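Local coordinates for protein extracellular ligand-binding receptor (Rhodopseudomonas palustris, PDB 4F06) that probably serves as the solute-binding component of an ABC transporter for aromatic compounds derived from lignin, binding p-hydroxybenzoic acid, at residues S107-E111 with D365-Q371; H259-N264 with V321-G325; S113-V117 with P308-I312. The contacts are given in a common frame with arbitrary orientation. Where two conformers were deposited one is given. Numbering follows the deposited sequence.

Contact 1. Residues S107-E111 with D365-Q371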
ATOM      1  N   SER A 107     -10.558   3.084   1.841  1.00  5.96           N
ATOM      2  CA  SER A 107     -10.665   4.200   2.810  1.00  6.50           C
ATOM      3  C   SER A 107     -11.445   3.808   4.052  1.00  6.94           C
ATOM      4  O   SER A 107     -11.031   4.139   5.158  1.00  7.30           O
ATOM      5  CB  SER A 107     -11.334   5.423   2.160  1.00  7.09           C
ATOM      6  OG  SER A 107     -10.472   6.067   1.249  1.00  7.41           O
ATOM      7  N   SER A 108     -12.580   3.132   3.895  1.00  6.99           N
ATOM      8  CA  SER A 108     -13.465   2.888   5.022  1.00  7.12           C
ATOM      9  C   SER A 108     -12.913   1.922   6.061  1.00  6.55           C
ATOM     10  O   SER A 108     -13.528   1.784   7.118  1.00  7.55           O
ATOM     11  CB  SER A 108     -14.827   2.385   4.553  1.00  8.19           C
ATOM     12  OG  SER A 108     -14.652   1.130   3.906  1.00  9.45           O
ATOM     13  N   ILE A 109     -11.784   1.244   5.811  1.00  6.25           N
ATOM     14  CA  ILE A 109     -11.283   0.286   6.806  1.00  6.57           C
ATOM     15  C   ILE A 109     -11.113   0.978   8.160  1.00  6.37           C
ATOM     16  O   ILE A 109     -11.424   0.397   9.192  1.00  6.83           O
ATOM     17  CB  ILE A 109      -9.973  -0.339   6.326  1.00  6.48           C
ATOM     18  CG1 ILE A 109     -10.226  -1.252   5.111  1.00  7.30           C
ATOM     19  CG2 ILE A 109      -9.299  -1.112   7.471  1.00  8.09           C
ATOM     20  CD1 ILE A 109      -8.956  -1.773   4.453  1.00  7.73           C
ATOM     21  N   THR A 110     -10.567   2.201   8.204  1.00  6.41           N
ATOM     22  CA  THR A 110     -10.312   2.855   9.502  1.00  6.79           C
ATOM     23  C   THR A 110     -11.613   3.170  10.248  1.00  6.58           C
ATOM     24  O   THR A 110     -11.565   3.319  11.461  1.00  8.36           O
ATOM     25  CB  THR A 110      -9.454   4.128   9.334  1.00  7.97           C
ATOM     26  OG1 THR A 110     -10.101   4.975   8.366  1.00  9.10           O
ATOM     27  CG2 THR A 110      -8.038   3.823   8.884  1.00  8.58           C
ATOM     28  N   GLU A 111     -12.727   3.256   9.528  1.00  6.68           N
ATOM     29  CA  GLU A 111     -14.009   3.544  10.167  1.00  7.60           C
ATOM     30  C   GLU A 111     -14.600   2.318  10.848  1.00  7.78           C
ATOM     31  O   GLU A 111     -15.612   2.442  11.540  1.00 10.94           O
ATOM     32  CB  GLU A 111     -15.034   4.091   9.143  1.00  9.06           C
ATOM     33  CG  GLU A 111     -14.584   5.415   8.519  1.00 11.98           C
ATOM     34  CD  GLU A 111     -15.588   5.820   7.450  1.00 15.04           C
ATOM     35  OE1 GLU A 111     -15.748   5.070   6.426  1.00 17.46           O
ATOM     36  OE2 GLU A 111     -16.205   6.876   7.614  1.00 22.44           O
ATOM     37  N   ASP A 365      -6.382  11.085   3.554  1.00  7.19           N
ATOM     38  CA  ASP A 365      -7.267  10.128   2.891  1.00  7.17           C
ATOM     39  C   ASP A 365      -8.425  10.883   2.256  1.00  7.11           C
ATOM     40  O   ASP A 365      -9.451  11.125   2.910  1.00  7.54           O
ATOM     41  CB  ASP A 365      -7.754   9.053   3.874  1.00  7.43           C
ATOM     42  CG  ASP A 365      -8.702   8.097   3.215  1.00  7.59           C
ATOM     43  OD1 ASP A 365      -8.825   8.098   1.959  1.00  7.50           O
ATOM     44  OD2 ASP A 365      -9.339   7.312   3.939  1.00  7.96           O
ATOM     45  N   TRP A 366      -8.319  11.239   0.983  1.00  7.88           N
ATOM     46  CA  TRP A 366      -9.384  11.959   0.336  1.00  8.16           C
ATOM     47  C   TRP A 366     -10.707  11.214   0.301  1.00  7.87           C
ATOM     48  O   TRP A 366     -11.730  11.840   0.057  1.00 10.41           O
ATOM     49  CB  TRP A 366      -8.995  12.323  -1.097  1.00 10.27           C
ATOM     50  CG  TRP A 366      -7.842  13.266  -1.218  1.00 10.81           C
ATOM     51  CD1 TRP A 366      -6.587  13.026  -1.762  1.00 10.57           C
ATOM     52  CD2 TRP A 366      -7.863  14.648  -0.823  1.00 12.86           C
ATOM     53  NE1 TRP A 366      -5.819  14.185  -1.730  1.00 13.55           N
ATOM     54  CE2 TRP A 366      -6.530  15.188  -1.139  1.00 13.94           C
ATOM     55  CE3 TRP A 366      -8.801  15.458  -0.202  1.00 15.07           C
ATOM     56  CZ2 TRP A 366      -6.189  16.520  -0.851  1.00 19.19           C
ATOM     57  CZ3 TRP A 366      -8.458  16.800   0.063  1.00 19.31           C
ATOM     58  CH2 TRP A 366      -7.172  17.303  -0.238  1.00 19.86           C
ATOM     59  N   GLY A 367     -10.719   9.879   0.511  1.00  7.75           N
ATOM     60  CA  GLY A 367     -11.986   9.153   0.556  1.00  8.08           C
ATOM     61  C   GLY A 367     -12.846   9.499   1.757  1.00  8.93           C
ATOM     62  O   GLY A 367     -14.064   9.311   1.728  1.00 12.14           O
ATOM     63  N   LEU A 368     -12.235  10.002   2.830  1.00  8.36           N
ATOM     64  CA  LEU A 368     -12.950  10.345   4.081  1.00  8.83           C
ATOM     65  C   LEU A 368     -12.901  11.836   4.376  1.00  9.79           C
ATOM     66  O   LEU A 368     -13.719  12.336   5.153  1.00 12.18           O
ATOM     67  CB  LEU A 368     -12.339   9.608   5.265  1.00  8.39           C
ATOM     68  CG  LEU A 368     -12.406   8.093   5.174  1.00  8.76           C
ATOM     69  CD1 LEU A 368     -11.796   7.519   6.451  1.00 10.27           C
ATOM     70  CD2 LEU A 368     -13.818   7.583   4.901  1.00 11.52           C
ATOM     71  N   ALA A 369     -11.950  12.557   3.802  1.00 11.01           N
ATOM     72  CA  ALA A 369     -11.695  13.949   4.245  1.00 14.50           C
ATOM     73  C   ALA A 369     -12.874  14.912   3.956  1.00 13.60           C
ATOM     74  O   ALA A 369     -13.010  15.931   4.647  1.00 19.95           O
ATOM     75  CB  ALA A 369     -10.403  14.484   3.634  1.00 18.36           C
ATOM     76  N   LYS A 370     -13.739  14.606   2.985  1.00 16.73           N
ATOM     77  CA  LYS A 370     -14.844  15.513   2.660  1.00 23.41           C
ATOM     78  C   LYS A 370     -16.179  15.027   3.194  1.00 28.77           C
ATOM     79  O   LYS A 370     -17.211  15.616   2.920  1.00 44.35           O
ATOM     80  CB  LYS A 370     -14.923  15.784   1.155  1.00 29.42           C
ATOM     81  CG  LYS A 370     -13.736  16.585   0.665  1.00 28.32           C
ATOM     82  CD  LYS A 370     -13.945  16.994  -0.774  1.00 32.71           C
ATOM     83  CE  LYS A 370     -12.642  17.467  -1.389  1.00 35.63           C
ATOM     84  NZ  LYS A 370     -12.860  17.996  -2.766  1.00 47.97           N
ATOM     85  N   GLN A 371     -16.157  13.954   3.984  1.00 28.87           N
ATOM     86  CA  GLN A 371     -17.381  13.492   4.664  1.00 28.04           C
ATOM     87  C   GLN A 371     -17.733  14.483   5.756  1.00 34.64           C
ATOM     88  O   GLN A 371     -16.868  14.794   6.569  1.00 34.97           O
ATOM     89  CB  GLN A 371     -17.125  12.110   5.261  1.00 26.53           C
ATOM     90  CG  GLN A 371     -17.075  11.061   4.168  1.00 32.63           C
ATOM     91  CD  GLN A 371     -17.038   9.664   4.730  1.00 30.09           C
ATOM     92  OE1 GLN A 371     -16.976   9.464   5.947  1.00 41.33           O
ATOM     93  NE2 GLN A 371     -17.066   8.679   3.839  1.00 34.53           N
TER
HETATM   94  O   HOH W   1      -8.487   6.114   6.295  1.00  8.31           O

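Contact 2. Residues H259-N264 with V321-G325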
ATOM      1  N   HIS A 259      13.549   6.726  -3.588  1.00  7.63           N
ATOM      2  CA  HIS A 259      13.351   8.038  -2.957  1.00  7.64           C
ATOM      3  C   HIS A 259      14.665   8.614  -2.451  1.00  7.16           C
ATOM      4  O   HIS A 259      15.391   7.945  -1.678  1.00  7.81           O
ATOM      5  CB  HIS A 259      12.320   7.934  -1.807  1.00  7.58           C
ATOM      6  CG  HIS A 259      12.009   9.259  -1.185  1.00  6.32           C
ATOM      7  ND1 HIS A 259      11.382  10.261  -1.881  1.00  6.91           N
ATOM      8  CD2 HIS A 259      12.239   9.731   0.096  1.00  7.32           C
ATOM      9  CE1 HIS A 259      11.223  11.322  -1.070  1.00  7.58           C
ATOM     10  NE2 HIS A 259      11.739  11.009   0.140  1.00  8.13           N
ATOM     11  N   ASP A 260      14.946   9.875  -2.797  1.00  7.62           N
ATOM     12  CA  ASP A 260      16.258  10.458  -2.480  1.00  8.10           C
ATOM     13  C   ASP A 260      16.155  11.253  -1.191  1.00  9.90           C
ATOM     14  O   ASP A 260      15.789  12.450  -1.202  1.00 12.70           O
ATOM     15  CB  ASP A 260      16.660  11.332  -3.660  1.00 10.88           C
ATOM     16  CG  ASP A 260      18.087  11.823  -3.546  1.00 12.26           C
ATOM     17  OD1 ASP A 260      18.725  11.715  -2.455  1.00 15.17           O
ATOM     18  OD2 ASP A 260      18.541  12.468  -4.541  1.00 17.30           O
ATOM     19  N   SER A 261      16.420  10.588  -0.064  1.00  9.01           N
ATOM     20  CA  SER A 261      16.477  11.263   1.245  1.00  8.80           C
ATOM     21  C   SER A 261      17.437  10.515   2.124  1.00  9.21           C
ATOM     22  O   SER A 261      17.640   9.322   1.927  1.00  9.54           O
ATOM     23  CB  SER A 261      15.101  11.376   1.920  1.00  9.68           C
ATOM     24  OG  SER A 261      14.728  10.073   2.389  1.00  8.34           O
ATOM     25  N   PRO A 262      17.997  11.203   3.128  1.00  9.57           N
ATOM     26  CA  PRO A 262      18.874  10.472   4.050  1.00 10.20           C
ATOM     27  C   PRO A 262      18.140   9.343   4.760  1.00  8.99           C
ATOM     28  O   PRO A 262      18.721   8.290   5.031  1.00 10.01           O
ATOM     29  CB  PRO A 262      19.301  11.554   5.061  1.00 13.94           C
ATOM     30  CG  PRO A 262      19.144  12.838   4.325  1.00 16.37           C
ATOM     31  CD  PRO A 262      18.031  12.668   3.339  1.00 11.37           C
ATOM     32  N   GLU A 263      16.884   9.573   5.131  0.50  8.92           N
ATOM     33  CA  GLU A 263      16.169   8.537   5.857  0.50  9.17           C
ATOM     34  C   GLU A 263      15.915   7.315   4.985  0.50  7.95           C
ATOM     35  O   GLU A 263      15.964   6.186   5.471  0.50  9.15           O
ATOM     36  CB  GLU A 263      14.853   9.077   6.429  0.50 11.18           C
ATOM     37  CG  GLU A 263      14.118   8.081   7.290  0.50 12.65           C
ATOM     38  CD  GLU A 263      14.972   7.487   8.407  0.50 18.77           C
ATOM     39  OE1 GLU A 263      15.936   8.145   8.837  0.50 27.52           O
ATOM     40  OE2 GLU A 263      14.651   6.339   8.824  0.50 22.80           O
ATOM     41  N   ASN A 264      15.620   7.518   3.697  1.00  6.81           N
ATOM     42  CA  ASN A 264      15.456   6.350   2.837  1.00  6.31           C
ATOM     43  C   ASN A 264      16.786   5.618   2.625  1.00  7.14           C
ATOM     44  O   ASN A 264      16.808   4.396   2.650  1.00  7.41           O
ATOM     45  CB  ASN A 264      14.812   6.704   1.502  1.00  6.84           C
ATOM     46  CG  ASN A 264      14.367   5.452   0.765  1.00  6.82           C
ATOM     47  OD1 ASN A 264      13.780   4.535   1.389  1.00  7.16           O
ATOM     48  ND2 ASN A 264      14.648   5.374  -0.526  1.00  6.84           N
ATOM     49  N   VAL A 321       9.638  11.803  10.264  1.00  9.74           N
ATOM     50  CA  VAL A 321      10.187  11.620   8.937  1.00  9.35           C
ATOM     51  C   VAL A 321      10.360  10.116   8.653  1.00  8.68           C
ATOM     52  O   VAL A 321      11.156   9.440   9.303  1.00 10.46           O
ATOM     53  CB  VAL A 321      11.521  12.365   8.705  1.00 13.56           C
ATOM     54  CG1 VAL A 321      11.915  12.274   7.236  1.00 14.32           C
ATOM     55  CG2 VAL A 321      11.436  13.835   9.166  1.00 15.57           C
ATOM     56  N   SER A 322       9.502   9.606   7.776  1.00  6.92           N
ATOM     57  CA  SER A 322       9.573   8.219   7.305  1.00  7.09           C
ATOM     58  C   SER A 322      10.635   8.108   6.211  1.00  6.49           C
ATOM     59  O   SER A 322      10.939   9.100   5.554  1.00  6.83           O
ATOM     60  CB  SER A 322       8.172   7.890   6.751  1.00  6.48           C
ATOM     61  OG  SER A 322       8.157   6.657   6.033  1.00  6.36           O
ATOM     62  N   PRO A 323      11.099   6.896   5.907  1.00  6.13           N
ATOM     63  CA  PRO A 323      11.902   6.715   4.688  1.00  6.62           C
ATOM     64  C   PRO A 323      11.176   7.251   3.450  1.00  5.87           C
ATOM     65  O   PRO A 323      11.822   7.659   2.480  1.00  7.38           O
ATOM     66  CB  PRO A 323      12.090   5.198   4.623  1.00  7.44           C
ATOM     67  CG  PRO A 323      12.108   4.806   6.086  1.00  7.66           C
ATOM     68  CD  PRO A 323      11.036   5.660   6.719  1.00  7.26           C
ATOM     69  N   ARG A 324       9.825   7.267   3.469  1.00  5.77           N
ATOM     70  CA  ARG A 324       9.077   7.733   2.276  1.00  5.98           C
ATOM     71  C   ARG A 324       8.975   9.244   2.124  1.00  5.60           C
ATOM     72  O   ARG A 324       8.563   9.729   1.051  1.00  6.72           O
ATOM     73  CB  ARG A 324       7.654   7.138   2.298  1.00  5.68           C
ATOM     74  CG  ARG A 324       6.696   7.886   3.258  1.00  6.22           C
ATOM     75  CD  ARG A 324       5.381   7.115   3.463  1.00  6.07           C
ATOM     76  NE  ARG A 324       5.565   6.051   4.454  1.00  5.03           N
ATOM     77  CZ  ARG A 324       4.601   5.158   4.754  1.00  4.76           C
ATOM     78  NH1 ARG A 324       3.443   5.174   4.078  1.00  5.73           N
ATOM     79  NH2 ARG A 324       4.854   4.222   5.696  1.00  6.16           N
ATOM     80  N   GLY A 325       9.240  10.002   3.215  1.00  6.11           N
ATOM     81  CA  GLY A 325       8.944  11.450   3.282  1.00  7.75           C
ATOM     82  C   GLY A 325       8.377  11.785   4.653  1.00  6.71           C
ATOM     83  O   GLY A 325       8.183  10.905   5.496  1.00  7.23           O
TER
HETATM   84  O   HOH W   2      12.605  10.774   3.937  1.00 11.41           O

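Contact 3. Residues S113-V117 with P308-I312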
ATOM      1  N   SER A 113     -13.266   0.328  13.194  1.00  7.69           N
ATOM      2  CA  SER A 113     -12.906   0.113  14.588  1.00  7.72           C
ATOM      3  C   SER A 113     -12.219   1.357  15.080  1.00  7.12           C
ATOM      4  O   SER A 113     -11.415   1.912  14.343  1.00  8.40           O
ATOM      5  CB  SER A 113     -11.887  -1.027  14.719  1.00  8.62           C
ATOM      6  OG  SER A 113     -11.477  -1.192  16.069  1.00  8.11           O
ATOM      7  N   PRO A 114     -12.388   1.741  16.353  1.00  7.06           N
ATOM      8  CA  PRO A 114     -11.618   2.856  16.904  1.00  7.23           C
ATOM      9  C   PRO A 114     -10.134   2.504  17.081  1.00  6.91           C
ATOM     10  O   PRO A 114      -9.317   3.396  17.261  1.00  7.96           O
ATOM     11  CB  PRO A 114     -12.249   3.100  18.292  1.00  9.11           C
ATOM     12  CG  PRO A 114     -12.834   1.754  18.661  1.00  9.13           C
ATOM     13  CD  PRO A 114     -13.370   1.213  17.329  1.00  8.23           C
ATOM     14  N   TYR A 115      -9.791   1.219  16.993  1.00  6.81           N
ATOM     15  CA  TYR A 115      -8.438   0.770  17.347  1.00  7.16           C
ATOM     16  C   TYR A 115      -7.599   0.395  16.130  1.00  6.34           C
ATOM     17  O   TYR A 115      -6.621  -0.313  16.267  1.00  8.45           O
ATOM     18  CB  TYR A 115      -8.493  -0.403  18.341  1.00  9.19           C
ATOM     19  CG  TYR A 115      -9.137  -0.117  19.673  1.00  8.33           C
ATOM     20  CD1 TYR A 115      -9.232   1.173  20.221  1.00  9.00           C
ATOM     21  CD2 TYR A 115      -9.632  -1.182  20.421  1.00  8.74           C
ATOM     22  CE1 TYR A 115      -9.830   1.392  21.463  1.00  9.44           C
ATOM     23  CE2 TYR A 115     -10.161  -0.980  21.673  1.00  9.21           C
ATOM     24  CZ  TYR A 115     -10.291   0.302  22.181  1.00 10.09           C
ATOM     25  OH  TYR A 115     -10.812   0.478  23.447  1.00 12.70           O
ATOM     26  N   ILE A 116      -7.956   0.903  14.957  1.00  6.31           N
ATOM     27  CA  ILE A 116      -7.144   0.709  13.777  1.00  6.71           C
ATOM     28  C   ILE A 116      -6.332   1.994  13.490  1.00  6.68           C
ATOM     29  O   ILE A 116      -6.853   3.125  13.582  1.00  6.98           O
ATOM     30  CB  ILE A 116      -8.046   0.434  12.544  1.00  6.60           C
ATOM     31  CG1 ILE A 116      -8.652  -0.937  12.673  1.00  8.09           C
ATOM     32  CG2 ILE A 116      -7.225   0.547  11.247  1.00  7.78           C
ATOM     33  CD1 ILE A 116      -9.748  -1.212  11.677  1.00 10.24           C
ATOM     34  N   VAL A 117      -5.049   1.815  13.171  0.50  5.92           N
ATOM     35  CA  VAL A 117      -4.249   2.894  12.583  0.50  5.95           C
ATOM     36  C   VAL A 117      -3.568   2.355  11.354  0.50  5.49           C
ATOM     37  O   VAL A 117      -3.211   1.184  11.346  0.50  7.18           O
ATOM     38  CB  VAL A 117      -3.264   3.488  13.627  0.50  5.41           C
ATOM     39  CG1 VAL A 117      -2.298   2.417  14.149  0.50  3.84           C
ATOM     40  CG2 VAL A 117      -2.522   4.728  13.108  0.50  6.81           C
ATOM     41  N   PRO A 308      -5.784  -0.198  24.977  1.00  8.91           N
ATOM     42  CA  PRO A 308      -5.908   0.305  23.601  1.00  9.00           C
ATOM     43  C   PRO A 308      -6.370   1.744  23.505  1.00  8.72           C
ATOM     44  O   PRO A 308      -5.949   2.447  22.601  1.00  9.05           O
ATOM     45  CB  PRO A 308      -6.938  -0.652  22.971  1.00  9.74           C
ATOM     46  CG  PRO A 308      -7.711  -1.201  24.162  1.00 10.24           C
ATOM     47  CD  PRO A 308      -6.656  -1.374  25.230  1.00  9.83           C
ATOM     48  N   ASP A 309      -7.194   2.232  24.441  1.00  9.06           N
ATOM     49  CA  ASP A 309      -7.592   3.647  24.347  1.00 10.09           C
ATOM     50  C   ASP A 309      -6.355   4.554  24.486  1.00 10.01           C
ATOM     51  O   ASP A 309      -6.202   5.518  23.734  1.00 10.73           O
ATOM     52  CB  ASP A 309      -8.597   4.013  25.476  1.00 12.41           C
ATOM     53  CG  ASP A 309      -9.995   3.465  25.248  1.00 15.70           C
ATOM     54  OD1 ASP A 309     -10.324   2.958  24.170  1.00 15.19           O
ATOM     55  OD2 ASP A 309     -10.820   3.576  26.195  1.00 19.33           O
ATOM     56  N   LYS A 310      -5.481   4.252  25.447  1.00  9.82           N
ATOM     57  CA  LYS A 310      -4.285   5.072  25.683  1.00  9.80           C
ATOM     58  C   LYS A 310      -3.306   4.879  24.511  1.00  9.43           C
ATOM     59  O   LYS A 310      -2.686   5.836  24.039  1.00 10.07           O
ATOM     60  CB  LYS A 310      -3.637   4.661  27.006  1.00 12.04           C
ATOM     61  CG  LYS A 310      -2.464   5.549  27.387  1.00 16.43           C
ATOM     62  CD  LYS A 310      -1.963   5.318  28.810  1.00 21.03           C
ATOM     63  CE  LYS A 310      -3.011   5.541  29.872  1.00 31.33           C
ATOM     64  NZ  LYS A 310      -2.342   5.310  31.177  1.00 50.50           N
ATOM     65  N   ALA A 311      -3.187   3.647  23.998  1.00  8.87           N
ATOM     66  CA  ALA A 311      -2.262   3.368  22.896  1.00  8.55           C
ATOM     67  C   ALA A 311      -2.666   4.167  21.650  1.00  8.56           C
ATOM     68  O   ALA A 311      -1.827   4.839  21.019  1.00  8.80           O
ATOM     69  CB  ALA A 311      -2.276   1.869  22.569  1.00  9.03           C
ATOM     70  N   ILE A 312      -3.948   4.119  21.283  1.00  7.88           N
ATOM     71  CA  ILE A 312      -4.397   4.828  20.082  1.00  7.97           C
ATOM     72  C   ILE A 312      -4.270   6.332  20.299  1.00  8.65           C
ATOM     73  O   ILE A 312      -3.896   7.052  19.347  1.00  9.14           O
ATOM     74  CB  ILE A 312      -5.820   4.392  19.709  1.00 10.34           C
ATOM     75  CG1 ILE A 312      -5.791   2.975  19.174  1.00 12.67           C
ATOM     76  CG2 ILE A 312      -6.510   5.383  18.781  1.00 14.28           C
ATOM     77  CD1 ILE A 312      -5.227   2.850  17.748  1.00 14.08           C
TER

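Contact 1. Residues S107-E111 with D365-Q371
Leu368 lays its side chain across Ser107, with CB of Ser107 4.2 Å from CG of Leu368, and these two residues contribute the most covered surface. The setting is the periplasmic binding protein fold of the leucine-binding family: the 3-10 turn 107-111, on the loop between strands 99-101 and 116-118, meets the C-terminal tail, which also packs on helix 123-136. Asp365 is the N-cap of the weakly bonded helix 366-369. Asp365 OD1 accepts from Gly367 N (3.0 Å) and also from Ser107 OG (2.7 Å), so the capping carboxylate ties the tail to the loop; Thr122 OG1 is a further partner. An ideal CB on Gly367 would lie 2.1 Å from Ser107 OG, a clash that glycine avoids. Toward the surface, OE1 of Glu111 approaches Leu368 CD2 at 3.5 Å. Water 1 closes the other side, 2.9 Å from Thr110 OG1 and donating to Asp365 OD2 at 2.8 Å.

Contact 2. Residues H259-N264 with V321-G325
Val321 opens the second segment at the end of strand 319-322, its CG1 lying 4.4 Å from CB of Glu263 in the first turn of helix 262-273. Ser322 then starts a type I beta turn that closes a beta hairpin with a two-residue loop (Pro323-Arg324): Ser322 N donates to Gly325 O (2.9 Å) and Gly325 N to Ser322 O (3.0 Å). The hydroxyl of Ser322, whose CB points away from the helix, accepts from Arg324 N (3.1 Å), an ST turn, and from Arg324 NE (3.1 Å); Asp290 is its partner beyond the turn. Pro323 is the centre of the packing. Pro323 CD lies 4.0 Å from Glu263 CG, Pro323 CB 3.7 Å from Asn264 OD1, itself hydrogen-bonded to Tyr255 OH, and Pro323 O 3.3 Å from Asn264 CB and 3.2 Å from His259 CD2. The CB of Arg324 points away from the helix; NH2 forms a salt bridge with Asp290 and NH1 a hydrogen bond with Gln338. Arg324 O sits over one face of the His259 ring, 3.5 Å from NE2; His259 ND1 is hydrogen-bonded to Glu356. Gly325, with phi 139°, takes backbone angles that would jam a CB against the preceding carbonyl. On the facing side Ser261 N-caps helix 262-273, its OG accepting from Asn264 N (3.0 Å). No direct hydrogen bond crosses the interface; water 2, 2.7 Å from Ser261 OG, donates to Ser322 O at 2.9 Å. Polar side chains bond within their own segment or to residues outside both, so the interface itself is packing plus one water bridge.

Contact 3. Residues S113-V117 with P308-I312
Tyr115 dominates this joint between an edge strand of a mixed sheet and a helix of the periplasmic binding protein fold. It sits in a type I beta turn, Ser113 to Ile116, that leads into strand 116-118, the outermost strand beside 99-101, and it faces the first turn of helix 308-315. With chi1 at -62° (m) and chi2 at -24°, a CA-to-CB bond that leaves sideways still carries the ring across the start of the helix. There CB of Pro308 sits over the face of the Tyr115 ring, 3.5 Å from its centroid and only 12° off the normal, a well-formed CH-pi contact. Ile312 lies one turn further on, where Ile312 N donates the i to i+4 helical hydrogen bond to Pro308 O (2.9 Å). The Ile312 chi pair, -71° and -75° (m, m), sets Ile312 CG1 4.0 Å from Tyr115 CD1 and Ile312 CD1 3.8 Å from Tyr115 O, while Ile312 CG2 comes within 3.8 Å of Pro114 O. Proline and isoleucine thus meet the same tyrosine from successive turns. The first segment fixes its own geometry: Ser113, with chi1 at 177° (t), accepts from Tyr115 N at its OG (3.1 Å), an ST turn. The CB of Ile116 points away from the helix, and its side chain packs on Met99, Val101 and Leu92. Asp309 also points its CB away, yet chi1 at -74° (m) swings the carboxylate back alongside the ring edge. The phenol closes the contact as donor, Tyr115 OH to Asp309 OD1 at 2.6 Å.

Contacts 1 and 3 adjoin, their centres about 17 Å apart: Ile109 O lies 3.4 Å from Ile116 CD1, and Arg334 NH1 bonds both Thr110 O of contact 1 and Ile116 O of contact 3. Contact 2 stands apart, about 25 Å from contact 1 and 27 Å from contact 3 between centres, but the segments of contacts 2 and 3 alternate along the chain, and helix 308-315 of contact 3 is followed directly by strand 319-322 of contact 2. Ligand residue Met318 lies on that connection; it shares one p-hydroxybenzoic acid site with Arg293 and Tyr296 of helix 283-301. The other site includes Ala104, Ala105 and Phe121, and the Ser107 side chain of contact 1 is about 10 Å from bound p-hydroxybenzoic acid.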